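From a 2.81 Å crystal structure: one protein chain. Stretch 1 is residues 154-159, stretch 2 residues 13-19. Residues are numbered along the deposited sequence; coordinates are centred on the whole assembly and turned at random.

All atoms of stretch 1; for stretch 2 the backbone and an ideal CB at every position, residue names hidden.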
ATOM      1  N   LEU A 154       5.427 -14.127   6.628  1.00 35.72           N
ATOM      2  CA  LEU A 154       5.415 -15.431   7.267  1.00 35.46           C
ATOM      3  C   LEU A 154       6.402 -16.314   6.488  1.00 36.16           C
ATOM      4  O   LEU A 154       6.199 -16.610   5.308  1.00 35.48           O
ATOM      5  CB  LEU A 154       3.999 -16.008   7.224  1.00 49.83           C
ATOM      6  CG  LEU A 154       3.711 -17.252   8.054  1.00 50.60           C
ATOM      7  CD1 LEU A 154       2.224 -17.433   8.212  1.00 48.46           C
ATOM      8  CD2 LEU A 154       4.318 -18.447   7.371  1.00 52.00           C
ATOM      9  N   ILE A 155       7.491 -16.716   7.134  1.00 57.88           N
ATOM     10  CA  ILE A 155       8.467 -17.540   6.437  1.00 62.22           C
ATOM     11  C   ILE A 155       8.678 -18.922   7.060  1.00 63.17           C
ATOM     12  O   ILE A 155       8.674 -19.088   8.274  1.00 61.79           O
ATOM     13  CB  ILE A 155       9.826 -16.809   6.306  1.00 63.45           C
ATOM     14  CG1 ILE A 155      10.545 -16.802   7.636  1.00 61.63           C
ATOM     15  CG2 ILE A 155       9.608 -15.357   5.875  1.00 56.38           C
ATOM     16  CD1 ILE A 155      11.883 -16.109   7.563  1.00 68.64           C
ATOM     17  N   ARG A 156       8.850 -19.906   6.187  1.00 41.67           N
ATOM     18  CA  ARG A 156       9.052 -21.305   6.550  1.00 45.68           C
ATOM     19  C   ARG A 156      10.287 -21.590   7.406  1.00 48.57           C
ATOM     20  O   ARG A 156      11.341 -20.979   7.232  1.00 48.32           O
ATOM     21  CB  ARG A 156       9.137 -22.139   5.272  1.00 65.06           C
ATOM     22  CG  ARG A 156       9.033 -23.624   5.482  1.00 65.96           C
ATOM     23  CD  ARG A 156       7.819 -24.144   4.758  1.00 67.00           C
ATOM     24  NE  ARG A 156       7.908 -23.851   3.332  1.00 70.61           N
ATOM     25  CZ  ARG A 156       6.866 -23.822   2.508  1.00 72.75           C
ATOM     26  NH1 ARG A 156       5.640 -24.068   2.964  1.00 75.40           N
ATOM     27  NH2 ARG A 156       7.053 -23.551   1.225  1.00 73.38           N
ATOM     28  N   LYS A 157      10.143 -22.541   8.323  1.00 50.18           N
ATOM     29  CA  LYS A 157      11.242 -22.940   9.192  1.00 52.39           C
ATOM     30  C   LYS A 157      11.995 -24.092   8.542  1.00 51.94           C
ATOM     31  O   LYS A 157      11.417 -24.842   7.741  1.00 51.64           O
ATOM     32  CB  LYS A 157      10.715 -23.353  10.575  1.00 62.18           C
ATOM     33  CG  LYS A 157      10.184 -22.175  11.379  1.00 66.61           C
ATOM     34  CD  LYS A 157      10.002 -22.475  12.849  1.00 75.85           C
ATOM     35  CE  LYS A 157       8.792 -23.345  13.088  1.00 82.89           C
ATOM     36  NZ  LYS A 157       8.559 -23.521  14.546  1.00 95.80           N
ATOM     37  N   THR A 158      13.277 -24.230   8.878  1.00 74.69           N
ATOM     38  CA  THR A 158      14.102 -25.290   8.309  1.00 73.50           C
ATOM     39  C   THR A 158      13.514 -26.672   8.559  1.00 72.14           C
ATOM     40  O   THR A 158      12.955 -26.943   9.631  1.00 73.17           O
ATOM     41  CB  THR A 158      15.526 -25.297   8.898  1.00 82.22           C
ATOM     42  OG1 THR A 158      16.053 -23.969   8.904  1.00 79.98           O
ATOM     43  CG2 THR A 158      16.445 -26.178   8.058  1.00 78.48           C
ATOM     44  N   PRO A 159      13.662 -27.568   7.570  1.00 74.06           N
ATOM     45  CA  PRO A 159      13.176 -28.948   7.615  1.00 74.45           C
ATOM     46  C   PRO A 159      14.123 -29.836   8.431  1.00 73.91           C
ATOM     47  O   PRO A 159      15.339 -29.606   8.458  1.00 72.74           O
ATOM     48  CB  PRO A 159      13.147 -29.332   6.145  1.00 78.30           C
ATOM     49  CG  PRO A 159      14.356 -28.623   5.621  1.00 78.19           C
ATOM     50  CD  PRO A 159      14.221 -27.261   6.240  1.00 78.06           C
ATOM     51  N   UNK A  13      16.023 -19.253   2.183  1.00 70.79           N
ATOM     52  CA  UNK A  13      16.281 -18.760   3.525  1.00 67.30           C
ATOM     53  C   UNK A  13      15.117 -19.151   4.406  1.00 63.61           C
ATOM     54  O   UNK A  13      13.972 -18.865   4.088  1.00 62.64           O
ATOM     55  CB  UNK A  13      16.495 -17.245   3.535  1.00 67.30           C
ATOM     56  N   UNK A  14      15.412 -19.811   5.515  1.00 49.35           N
ATOM     57  CA  UNK A  14      14.360 -20.215   6.431  1.00 45.10           C
ATOM     58  C   UNK A  14      14.292 -19.264   7.631  1.00 43.26           C
ATOM     59  O   UNK A  14      15.176 -18.434   7.829  1.00 43.72           O
ATOM     60  CB  UNK A  14      14.589 -21.653   6.900  1.00 45.10           C
ATOM     61  N   UNK A  15      13.231 -19.391   8.414  1.00 58.19           N
ATOM     62  CA  UNK A  15      13.024 -18.548   9.581  1.00 58.29           C
ATOM     63  C   UNK A  15      14.267 -18.396  10.457  1.00 58.85           C
ATOM     64  O   UNK A  15      14.636 -17.284  10.840  1.00 57.92           O
ATOM     65  CB  UNK A  15      11.878 -19.117  10.421  1.00 58.29           C
ATOM     66  N   UNK A  16      14.916 -19.514  10.764  1.00 79.68           N
ATOM     67  CA  UNK A  16      16.105 -19.516  11.612  1.00 80.44           C
ATOM     68  C   UNK A  16      17.308 -18.804  11.012  1.00 77.00           C
ATOM     69  O   UNK A  16      18.191 -18.366  11.740  1.00 75.29           O
ATOM     70  CB  UNK A  16      16.494 -20.960  11.934  1.00 80.44           C
ATOM     71  N   UNK A  17      17.344 -18.690   9.688  1.00 58.03           N
ATOM     72  CA  UNK A  17      18.450 -18.019   9.000  1.00 56.30           C
ATOM     73  C   UNK A  17      18.360 -16.498   9.134  1.00 54.90           C
ATOM     74  O   UNK A  17      19.375 -15.807   9.107  1.00 57.43           O
ATOM     75  CB  UNK A  17      18.465 -18.410   7.521  1.00 56.30           C
ATOM     76  N   UNK A  18      17.138 -15.983   9.270  1.00 53.87           N
ATOM     77  CA  UNK A  18      16.916 -14.546   9.393  1.00 51.92           C
ATOM     78  C   UNK A  18      17.246 -14.070  10.799  1.00 51.25           C
ATOM     79  O   UNK A  18      16.680 -14.569  11.781  1.00 51.57           O
ATOM     80  CB  UNK A  18      15.470 -14.193   9.041  1.00 51.92           C
ATOM     81  N   UNK A  19      18.157 -13.105  10.897  1.00 48.85           N
ATOM     82  CA  UNK A  19      18.536 -12.584  12.199  1.00 49.78           C
ATOM     83  C   UNK A  19      18.299 -11.089  12.324  1.00 45.04           C
ATOM     84  O   UNK A  19      18.603 -10.309  11.426  1.00 42.06           O
ATOM     85  CB  UNK A  19      20.008 -12.896  12.475  1.00 49.78           C
TER

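Position 13 comes first and asks for little. Its CA-to-CB bond points sideways, and nothing of stretch 1 lies within 5.5 Å of the ideal CB. With phi/psi of -113/126 the backbone is extended, which suits beta-branched residues but excludes few others. The deposited residue is Ile-13, and it makes no contact here.

Position 14 is the first to face stretch 1. Its ideal CB lies 3.3 Å from Arg-156 O and 3.4 Å from Thr-158 OG1, so the start of the side chain is hemmed in by backbone and hydroxyl. Farther out, the methyl of Thr-158 and the ring of Pro-159 offer an apolar surface. A flat side chain could use it, and so could a long aliphatic one such as leucine or methionine. The deposited residue is Tyr-14, with chi1 in the m well. Thr-158 CG2 and Pro-159 CD lie over one face of its ring; Pro-159 CD sits 4.1 Å from the ring centroid, 24° off the normal, a CH-pi contact. Arg-156 O is at the ring edge, near its plane.

Position 15 carries a hydrogen bond to stretch 1, and it is written in backbone: N of residue 15 donates to Arg-156 O at 2.7 Å, with an angle of 158° at the hydrogen. Any residue but proline could supply that donor. The ideal CB points toward stretch 1, 3.6 Å from Lys-157 CG, with the carbon chain of Ile-155 nearby; an apolar side chain, aromatic or aliphatic, would fit. Phe-15 is found. Its chi1 is t, and although CB points toward stretch 1, the end of the side chain leads away. Ile-155 CG1 meets the ring edge at CD1, 3.7 Å away.

Position 16 points sideways, its ideal CB 4.3 Å from Thr-158 OG1. Stretch 1 offers a hydroxyl and the backbone N of Thr-158, so a polar side chain able to bend back, such as Glu, Gln or Asp, is plausible. Glu-16 does bend back, its end coming nearer than its start: OE2 approaches Thr-158 N to 3.1 Å, while CG packs 2.9 Å from Thr-158 OG1, a tight approach. Chi1, at 21°, lies between wells.

Position 17 looks into space free of stretch 1, so small or polar residues would serve as well as many others. Its N donates to O of residue 14 at 2.9 Å, helping to close the turn. Ser-17 occupies it, without touching stretch 1.

Position 18 points back toward stretch 1, where the ideal CB finds Ile-155 CD1 at 4.3 Å. That methyl calls for an aliphatic partner: valine, leucine or isoleucine. Ile-18 answers with CG1 3.3 Å from Ile-155 CD1, a close apolar contact between two branched side chains.

Position 19 is out of reach, in extended backbone, and stretch 1 sets no rule there. Gln-19 instead touches a crystal neighbour.

Stretch 2 (13-19) IYFESIQ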
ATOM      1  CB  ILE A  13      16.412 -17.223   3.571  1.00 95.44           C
ATOM      2  CG1 ILE A  13      15.312 -16.584   2.720  1.00 97.53           C
ATOM      3  CG2 ILE A  13      17.805 -16.810   3.141  1.00 95.06           C
ATOM      4  CD1 ILE A  13      15.261 -15.075   2.828  1.00100.45           C
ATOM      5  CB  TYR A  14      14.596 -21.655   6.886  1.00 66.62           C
ATOM      6  CG  TYR A  14      14.648 -22.637   5.742  1.00 60.43           C
ATOM      7  CD1 TYR A  14      15.840 -22.895   5.068  1.00 57.51           C
ATOM      8  CD2 TYR A  14      13.496 -23.292   5.312  1.00 58.11           C
ATOM      9  CE1 TYR A  14      15.881 -23.785   3.993  1.00 52.81           C
ATOM     10  CE2 TYR A  14      13.525 -24.175   4.243  1.00 54.22           C
ATOM     11  CZ  TYR A  14      14.721 -24.421   3.588  1.00 52.76           C
ATOM     12  OH  TYR A  14      14.752 -25.316   2.543  1.00 52.02           O
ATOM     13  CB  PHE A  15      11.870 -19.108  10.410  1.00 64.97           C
ATOM     14  CG  PHE A  15      11.462 -18.228  11.554  1.00 63.87           C
ATOM     15  CD1 PHE A  15      11.056 -16.919  11.333  1.00 61.93           C
ATOM     16  CD2 PHE A  15      11.464 -18.712  12.854  1.00 62.31           C
ATOM     17  CE1 PHE A  15      10.660 -16.109  12.387  1.00 61.41           C
ATOM     18  CE2 PHE A  15      11.069 -17.909  13.907  1.00 61.87           C
ATOM     19  CZ  PHE A  15      10.666 -16.603  13.672  1.00 61.75           C
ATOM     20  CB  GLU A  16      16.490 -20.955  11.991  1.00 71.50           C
ATOM     21  CG  GLU A  16      15.945 -22.038  11.069  1.00 80.92           C
ATOM     22  CD  GLU A  16      14.488 -22.389  11.352  1.00 87.23           C
ATOM     23  OE1 GLU A  16      13.611 -21.520  11.196  1.00 94.01           O
ATOM     24  OE2 GLU A  16      14.212 -23.542  11.734  1.00 94.60           O
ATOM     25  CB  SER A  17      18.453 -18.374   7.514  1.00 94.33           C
ATOM     26  OG  SER A  17      18.613 -19.764   7.320  1.00 92.48           O
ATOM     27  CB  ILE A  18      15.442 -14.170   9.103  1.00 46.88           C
ATOM     28  CG1 ILE A  18      14.951 -14.853   7.825  1.00 42.80           C
ATOM     29  CG2 ILE A  18      15.311 -12.663   8.966  1.00 43.46           C
ATOM     30  CD1 ILE A  18      15.725 -14.487   6.593  1.00 37.83           C
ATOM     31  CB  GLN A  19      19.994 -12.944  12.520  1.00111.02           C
ATOM     32  CG  GLN A  19      20.938 -12.821  11.352  1.00119.29           C
ATOM     33  CD  GLN A  19      22.261 -13.508  11.609  1.00124.65           C
ATOM     34  OE1 GLN A  19      22.299 -14.692  11.934  1.00129.75           O
ATOM     35  NE2 GLN A  19      23.355 -12.771  11.457  1.00130.59           N
TER
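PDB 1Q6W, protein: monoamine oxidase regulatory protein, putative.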